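PDB 4EV1: anabena Tic22 from Anabaena sp., which probably acts as a chaperone in protein transport, as a member of the Tic22-like family linked to thylakoids. Local coordinates for residues P15-T20 against L78-V83; G46-R51 against A105-D110. One frame throughout, in Å; residues are numbered along the deposited sequence.

Interaction 1: P15-T20 against L78-V83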
ATOM      1  N   PRO A  15       0.003  -6.072  -3.420  1.00 25.69           N
ATOM      2  CA  PRO A  15       0.124  -7.041  -2.322  1.00 25.60           C
ATOM      3  C   PRO A  15       0.600  -6.381  -1.016  1.00 24.81           C
ATOM      4  O   PRO A  15       1.423  -5.483  -1.027  1.00 24.02           O
ATOM      5  CB  PRO A  15       1.156  -8.041  -2.836  1.00 26.75           C
ATOM      6  CG  PRO A  15       2.006  -7.276  -3.724  1.00 26.41           C
ATOM      7  CD  PRO A  15       1.183  -6.097  -4.296  1.00 26.45           C
ATOM      8  N   ILE A  16       0.066  -6.860   0.101  1.00 23.84           N
ATOM      9  CA  ILE A  16       0.430  -6.393   1.398  1.00 24.47           C
ATOM     10  C   ILE A  16       1.014  -7.614   2.074  1.00 23.54           C
ATOM     11  O   ILE A  16       0.487  -8.716   1.923  1.00 25.78           O
ATOM     12  CB  ILE A  16      -0.825  -5.911   2.158  1.00 24.77           C
ATOM     13  CG1 ILE A  16      -1.499  -4.766   1.380  1.00 26.82           C
ATOM     14  CG2 ILE A  16      -0.475  -5.516   3.629  1.00 25.67           C
ATOM     15  CD1 ILE A  16      -0.718  -3.471   1.271  1.00 26.56           C
ATOM     16  N   TYR A  17       2.091  -7.457   2.813  1.00 23.24           N
ATOM     17  CA  TYR A  17       2.747  -8.627   3.481  1.00 22.11           C
ATOM     18  C   TYR A  17       2.462  -8.638   5.001  1.00 22.13           C
ATOM     19  O   TYR A  17       2.731  -7.682   5.681  1.00 23.56           O
ATOM     20  CB  TYR A  17       4.225  -8.577   3.154  1.00 22.54           C
ATOM     21  CG  TYR A  17       4.447  -8.554   1.666  1.00 22.14           C
ATOM     22  CD1 TYR A  17       4.259  -9.692   0.907  1.00 24.92           C
ATOM     23  CD2 TYR A  17       4.785  -7.392   1.010  1.00 19.99           C
ATOM     24  CE1 TYR A  17       4.437  -9.685  -0.458  1.00 25.11           C
ATOM     25  CE2 TYR A  17       4.949  -7.367  -0.384  1.00 25.82           C
ATOM     26  CZ  TYR A  17       4.755  -8.539  -1.115  1.00 25.13           C
ATOM     27  OH  TYR A  17       4.931  -8.558  -2.488  1.00 25.70           O
ATOM     28  N   LEU A  18       1.826  -9.695   5.484  1.00 20.87           N
ATOM     29  CA  LEU A  18       1.464  -9.865   6.848  1.00 22.54           C
ATOM     30  C   LEU A  18       2.403 -10.879   7.465  1.00 22.65           C
ATOM     31  O   LEU A  18       2.922 -11.758   6.748  1.00 24.39           O
ATOM     32  CB  LEU A  18       0.040 -10.364   6.951  1.00 23.55           C
ATOM     33  CG  LEU A  18      -1.058  -9.409   6.458  1.00 25.84           C
ATOM     34  CD1 LEU A  18      -2.419 -10.014   6.860  1.00 28.68           C
ATOM     35  CD2 LEU A  18      -0.879  -7.934   6.996  1.00 26.30           C
ATOM     36  N   VAL A  19       2.711 -10.680   8.738  1.00 21.96           N
ATOM     37  CA  VAL A  19       3.420 -11.683   9.524  1.00 22.15           C
ATOM     38  C   VAL A  19       2.388 -12.591  10.174  1.00 22.94           C
ATOM     39  O   VAL A  19       1.548 -12.153  11.006  1.00 21.92           O
ATOM     40  CB  VAL A  19       4.353 -11.064  10.569  1.00 21.87           C
ATOM     41  CG1 VAL A  19       4.961 -12.175  11.477  1.00 21.54           C
ATOM     42  CG2 VAL A  19       5.455 -10.281   9.915  1.00 21.00           C
ATOM     43  N   THR A  20       2.442 -13.866   9.804  1.00 22.43           N
ATOM     44  CA  THR A  20       1.362 -14.818  10.144  1.00 21.87           C
ATOM     45  C   THR A  20       1.882 -16.147  10.597  1.00 22.67           C
ATOM     46  O   THR A  20       3.068 -16.409  10.418  1.00 22.92           O
ATOM     47  CB  THR A  20       0.412 -15.068   8.974  1.00 23.03           C
ATOM     48  OG1 THR A  20       1.005 -15.945   8.019  1.00 24.72           O
ATOM     49  CG2 THR A  20      -0.003 -13.778   8.259  1.00 19.31           C
ATOM     50  N   LEU A  78       6.270 -18.688  12.325  1.00 30.07           N
ATOM     51  CA  LEU A  78       6.022 -17.393  11.643  1.00 28.14           C
ATOM     52  C   LEU A  78       6.540 -17.360  10.219  1.00 27.20           C
ATOM     53  O   LEU A  78       7.630 -17.847   9.947  1.00 26.33           O
ATOM     54  CB  LEU A  78       6.695 -16.270  12.402  1.00 28.72           C
ATOM     55  CG  LEU A  78       6.072 -15.863  13.691  1.00 31.18           C
ATOM     56  CD1 LEU A  78       6.907 -14.713  14.218  1.00 32.52           C
ATOM     57  CD2 LEU A  78       4.583 -15.492  13.529  1.00 27.92           C
ATOM     58  N   GLN A  79       5.772 -16.733   9.328  1.00 24.56           N
ATOM     59  CA  GLN A  79       6.102 -16.564   7.948  1.00 24.90           C
ATOM     60  C   GLN A  79       5.370 -15.328   7.416  1.00 23.54           C
ATOM     61  O   GLN A  79       4.506 -14.755   8.074  1.00 24.43           O
ATOM     62  CB  GLN A  79       5.672 -17.773   7.158  1.00 25.26           C
ATOM     63  CG  GLN A  79       4.107 -17.963   7.045  1.00 25.33           C
ATOM     64  CD  GLN A  79       3.743 -19.169   6.195  1.00 27.25           C
ATOM     65  OE1 GLN A  79       4.036 -20.301   6.554  1.00 25.42           O
ATOM     66  NE2 GLN A  79       3.130 -18.921   5.042  1.00 26.93           N
ATOM     67  N   VAL A  80       5.730 -14.939   6.215  1.00 23.97           N
ATOM     68  CA  VAL A  80       5.100 -13.849   5.537  1.00 23.89           C
ATOM     69  C   VAL A  80       3.995 -14.449   4.670  1.00 25.51           C
ATOM     70  O   VAL A  80       4.254 -15.397   3.920  1.00 25.65           O
ATOM     71  CB  VAL A  80       6.084 -13.104   4.622  1.00 23.96           C
ATOM     72  CG1 VAL A  80       5.355 -11.929   3.871  1.00 23.10           C
ATOM     73  CG2 VAL A  80       7.255 -12.542   5.420  1.00 23.65           C
ATOM     74  N   THR A  81       2.792 -13.869   4.751  1.00 23.96           N
ATOM     75  CA  THR A  81       1.681 -14.153   3.860  1.00 23.86           C
ATOM     76  C   THR A  81       1.368 -12.898   3.040  1.00 23.92           C
ATOM     77  O   THR A  81       1.262 -11.790   3.590  1.00 25.19           O
ATOM     78  CB  THR A  81       0.470 -14.620   4.685  1.00 22.26           C
ATOM     79  OG1 THR A  81       0.840 -15.834   5.375  1.00 23.96           O
ATOM     80  CG2 THR A  81      -0.737 -14.854   3.815  1.00 23.77           C
ATOM     81  N   ALA A  82       1.212 -13.076   1.743  1.00 23.98           N
ATOM     82  CA  ALA A  82       0.856 -12.006   0.815  1.00 24.09           C
ATOM     83  C   ALA A  82      -0.697 -11.924   0.666  1.00 23.91           C
ATOM     84  O   ALA A  82      -1.359 -12.934   0.406  1.00 24.71           O
ATOM     85  CB  ALA A  82       1.531 -12.283  -0.521  1.00 23.31           C
ATOM     86  N   VAL A  83      -1.262 -10.759   0.957  1.00 23.83           N
ATOM     87  CA  VAL A  83      -2.719 -10.516   0.880  1.00 24.37           C
ATOM     88  C   VAL A  83      -2.964  -9.307  -0.087  1.00 24.78           C
ATOM     89  O   VAL A  83      -2.312  -8.258   0.036  1.00 26.76           O
ATOM     90  CB  VAL A  83      -3.285 -10.205   2.303  1.00 24.81           C
ATOM     91  CG1 VAL A  83      -4.868 -10.022   2.313  1.00 24.68           C
ATOM     92  CG2 VAL A  83      -2.785 -11.299   3.354  1.00 26.02           C
TER

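Interaction 2: G46-R51 against A105-D110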
ATOM      1  N   GLY A  46       0.704  -5.599  12.229  1.00 28.56           N
ATOM      2  CA  GLY A  46       1.567  -4.736  11.469  1.00 29.03           C
ATOM      3  C   GLY A  46       1.778  -5.209  10.074  1.00 29.52           C
ATOM      4  O   GLY A  46       2.493  -6.235   9.898  1.00 33.15           O
ATOM      5  N   ALA A  47       1.220  -4.479   9.092  1.00 27.12           N
ATOM      6  CA  ALA A  47       1.274  -4.850   7.685  1.00 27.13           C
ATOM      7  C   ALA A  47       2.477  -4.145   7.039  1.00 26.41           C
ATOM      8  O   ALA A  47       2.924  -3.092   7.519  1.00 27.75           O
ATOM      9  CB  ALA A  47      -0.050  -4.508   6.942  1.00 25.05           C
ATOM     10  N   TYR A  48       2.992  -4.739   5.973  1.00 24.40           N
ATOM     11  CA  TYR A  48       4.186  -4.256   5.289  1.00 23.50           C
ATOM     12  C   TYR A  48       3.956  -4.123   3.797  1.00 23.47           C
ATOM     13  O   TYR A  48       3.401  -5.024   3.147  1.00 23.23           O
ATOM     14  CB  TYR A  48       5.348  -5.237   5.488  1.00 23.43           C
ATOM     15  CG  TYR A  48       5.852  -5.338   6.916  1.00 23.05           C
ATOM     16  CD1 TYR A  48       5.263  -6.236   7.824  1.00 23.77           C
ATOM     17  CD2 TYR A  48       6.921  -4.580   7.353  1.00 26.83           C
ATOM     18  CE1 TYR A  48       5.728  -6.354   9.163  1.00 28.42           C
ATOM     19  CE2 TYR A  48       7.380  -4.684   8.687  1.00 29.54           C
ATOM     20  CZ  TYR A  48       6.781  -5.564   9.573  1.00 30.11           C
ATOM     21  OH  TYR A  48       7.221  -5.671  10.874  1.00 29.68           O
ATOM     22  N   MET A  49       4.503  -3.049   3.243  1.00 23.96           N
ATOM     23  CA  MET A  49       4.536  -2.836   1.802  1.00 23.88           C
ATOM     24  C   MET A  49       5.655  -3.625   1.185  1.00 24.24           C
ATOM     25  O   MET A  49       5.576  -3.934  -0.028  1.00 22.02           O
ATOM     26  CB  MET A  49       4.723  -1.361   1.486  1.00 23.03           C
ATOM     27  CG  MET A  49       3.529  -0.487   1.958  1.00 25.06           C
ATOM     28  SD  MET A  49       1.894  -1.077   1.542  1.00 27.33           S
ATOM     29  CE  MET A  49       2.014  -1.102  -0.186  1.00 23.74           C
ATOM     30  N   SER A  50       6.665  -3.974   2.017  1.00 24.69           N
ATOM     31  CA  SER A  50       7.846  -4.733   1.553  1.00 24.52           C
ATOM     32  C   SER A  50       7.922  -6.125   2.182  1.00 24.87           C
ATOM     33  O   SER A  50       7.977  -6.267   3.410  1.00 23.14           O
ATOM     34  CB  SER A  50       9.140  -3.982   1.912  1.00 25.91           C
ATOM     35  OG  SER A  50      10.248  -4.868   1.950  1.00 24.86           O
ATOM     36  N   ARG A  51       7.967  -7.149   1.335  1.00 24.49           N
ATOM     37  CA  ARG A  51       8.106  -8.522   1.806  1.00 24.36           C
ATOM     38  C   ARG A  51       9.413  -8.721   2.572  1.00 24.77           C
ATOM     39  O   ARG A  51       9.434  -9.366   3.620  1.00 23.69           O
ATOM     40  CB  ARG A  51       8.030  -9.499   0.631  1.00 25.51           C
ATOM     41  CG  ARG A  51       7.940 -10.960   1.043  1.00 28.56           C
ATOM     42  CD  ARG A  51       7.374 -11.816  -0.077  1.00 37.24           C
ATOM     43  NE  ARG A  51       8.421 -12.349  -0.943  1.00 44.03           N
ATOM     44  CZ  ARG A  51       9.010 -13.527  -0.766  1.00 43.18           C
ATOM     45  NH1 ARG A  51       8.655 -14.302   0.250  1.00 47.22           N
ATOM     46  NH2 ARG A  51       9.955 -13.930  -1.604  1.00 43.49           N
ATOM     47  N   ALA A 105      -1.839  -1.693  10.938  1.00 27.34           N
ATOM     48  CA  ALA A 105      -0.922  -0.570  10.803  1.00 28.24           C
ATOM     49  C   ALA A 105      -0.056  -0.845   9.594  1.00 28.96           C
ATOM     50  O   ALA A 105       0.399  -1.987   9.458  1.00 31.76           O
ATOM     51  CB  ALA A 105      -0.067  -0.457  12.041  1.00 28.97           C
ATOM     52  N   PHE A 106       0.088   0.111   8.672  1.00 27.99           N
ATOM     53  CA  PHE A 106       0.841  -0.099   7.420  1.00 28.71           C
ATOM     54  C   PHE A 106       2.245   0.544   7.435  1.00 28.99           C
ATOM     55  O   PHE A 106       2.372   1.739   7.668  1.00 30.26           O
ATOM     56  CB  PHE A 106       0.067   0.404   6.200  1.00 29.14           C
ATOM     57  CG  PHE A 106      -1.171  -0.387   5.890  1.00 30.11           C
ATOM     58  CD1 PHE A 106      -2.313  -0.205   6.639  1.00 31.74           C
ATOM     59  CD2 PHE A 106      -1.201  -1.300   4.847  1.00 32.25           C
ATOM     60  CE1 PHE A 106      -3.468  -0.923   6.357  1.00 30.43           C
ATOM     61  CE2 PHE A 106      -2.356  -2.006   4.580  1.00 29.56           C
ATOM     62  CZ  PHE A 106      -3.476  -1.810   5.352  1.00 29.21           C
ATOM     63  N   LYS A 107       3.268  -0.254   7.160  1.00 27.66           N
ATOM     64  CA  LYS A 107       4.671   0.199   7.078  1.00 29.13           C
ATOM     65  C   LYS A 107       5.089   0.409   5.640  1.00 29.05           C
ATOM     66  O   LYS A 107       5.234  -0.573   4.863  1.00 27.34           O
ATOM     67  CB  LYS A 107       5.591  -0.832   7.740  1.00 29.72           C
ATOM     68  CG  LYS A 107       7.114  -0.542   7.705  1.00 31.44           C
ATOM     69  CD  LYS A 107       7.513   0.747   8.366  1.00 35.31           C
ATOM     70  CE  LYS A 107       9.035   0.965   8.363  1.00 35.81           C
ATOM     71  NZ  LYS A 107       9.617   0.664   7.011  1.00 33.69           N
ATOM     72  N   PRO A 108       5.268   1.694   5.249  1.00 30.04           N
ATOM     73  CA  PRO A 108       5.737   1.951   3.899  1.00 30.12           C
ATOM     74  C   PRO A 108       7.225   1.611   3.784  1.00 31.02           C
ATOM     75  O   PRO A 108       7.905   1.490   4.790  1.00 30.69           O
ATOM     76  CB  PRO A 108       5.513   3.445   3.707  1.00 30.12           C
ATOM     77  CG  PRO A 108       5.430   4.055   5.087  1.00 32.24           C
ATOM     78  CD  PRO A 108       5.121   2.926   6.064  1.00 30.57           C
ATOM     79  N   VAL A 109       7.698   1.454   2.561  1.00 31.29           N
ATOM     80  CA  VAL A 109       9.113   1.126   2.300  1.00 32.62           C
ATOM     81  C   VAL A 109       9.946   2.365   2.561  1.00 34.34           C
ATOM     82  O   VAL A 109       9.594   3.451   2.118  1.00 32.88           O
ATOM     83  CB  VAL A 109       9.286   0.640   0.864  1.00 32.06           C
ATOM     84  CG1 VAL A 109      10.790   0.422   0.524  1.00 35.21           C
ATOM     85  CG2 VAL A 109       8.463  -0.625   0.650  1.00 30.63           C
ATOM     86  N   ASP A 110      11.033   2.225   3.315  1.00 37.20           N
ATOM     87  CA  ASP A 110      11.816   3.390   3.786  1.00 39.62           C
ATOM     88  C   ASP A 110      12.294   4.273   2.644  1.00 39.29           C
ATOM     89  O   ASP A 110      12.207   5.485   2.722  1.00 40.81           O
ATOM     90  CB  ASP A 110      13.044   2.940   4.619  1.00 41.01           C
ATOM     91  CG  ASP A 110      12.667   2.383   5.992  1.00 45.00           C
ATOM     92  OD1 ASP A 110      11.650   2.849   6.584  1.00 47.34           O
ATOM     93  OD2 ASP A 110      13.413   1.484   6.467  1.00 50.10           O
TER
HETATM   94  O   HOH W   1       7.515  -2.394   4.391  1.00 25.11           O

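Interaction 1: P15-T20 against L78-V83
Y17 lies across from A82 and beside V80, and the three show how a buried strand can carry a partly exposed partner. CG of Y17 is anti to the carbonyl carbon, chi1 -56°, and the ring lies with CE1 3.9 Å from CB of A82. V80 meets the base of the side chain, its CG1 3.6 Å from CB of Y17, the two side chains crossing obliquely. V19 extends this face, its CG1 3.9 Å from CD2 of L78. Helices 51-63 and 213-220 pack against the same side, and the hydroxyl of Y17 is hydrogen-bonded to S215 in the latter. An alanine in place of Y17 would probably leave S215 without its hydroxyl partner and strip the ring from CB of A82 and from Y218. The backbones form an antiparallel beta ladder in the Tic22 fold: I16 with V83, L18 with T81 and T20 with Q79 are hydrogen-bonded pairs, each joined by two N-H...O bonds, with non-hydrogen-bonded pairs between them. The looseness lies in one strand: 15-20 is buried throughout, whereas 79-83 is partly exposed on both faces. Packing is close where CD1 of L18 touches CG2 of V83 at 3.8 Å. T20 and T81 cross at about a right angle, bringing OG1 of T20 to 2.7 Å from OG1 of T81; OG1 of T20 sits between backbone N and carbonyl carbon (chi1 77°). Q79 and A82 belong to the looser side, and CG of Q79 lies 3.8 Å from OG1 of T20.

Interaction 2: G46-R51 against A105-D110
The ring of F106 carries the methyl of A47 on one face, CB lying 4.0 Å above the ring plane and shifted toward the rim near CD2 and CE2. The ring of Y48, on the other side of the sheet, is met obliquely by the aliphatic stem of K107, with CB of K107 4.0 Å from CD2 of Y48, while a water sits in plane at its edge. That water accepts from the N of S50 and donates to the O of K107, tying the segments together where the parallel pairing ends. Three backbone bonds join the segments: A47 N to A105 O, K107 N to A47 O, and M49 N to K107 O. Beyond them CG2 of V109 nestles against CB of S50 at 3.6 Å and CB of M49 at 3.9 Å. K107, bent at chi2 and chi4, folds its ammonium back to the O of P108 and forms a salt bridge with D110, NZ to OD1 3.0 Å, meeting the carboxylate from above its plane; NZ has a second acidic partner, E53, through a salt bridge. S50 N-caps helix 51-63, its OG bonding to the N of E53, and V109 precedes helix 110-121. Y48 packs on helix 51-63, F106 on helix 85-94, and A47 on strand 15-20.

Interactions 1 and 2 have centres about 10 Å apart and touch directly, their segments alternating along the chain. The joint is made by strand 15-20 and segment 46-51: N of Y17 lies 2.8 Å from O of Y48, a probable hydrogen bond, and CG2 of I16 packs on CB of A47 at 3.5 Å. The Y17 ring also reaches the start of helix 51-63, CD2 being 3.2 Å from N of R51. Helix 51-63 packs against Y17, V19 and V80 of interaction 1 and against Y48 and V109 of interaction 2. Small molecules, probably from crystallisation, lie near L18, F106 and V109; no substrate site is established by them.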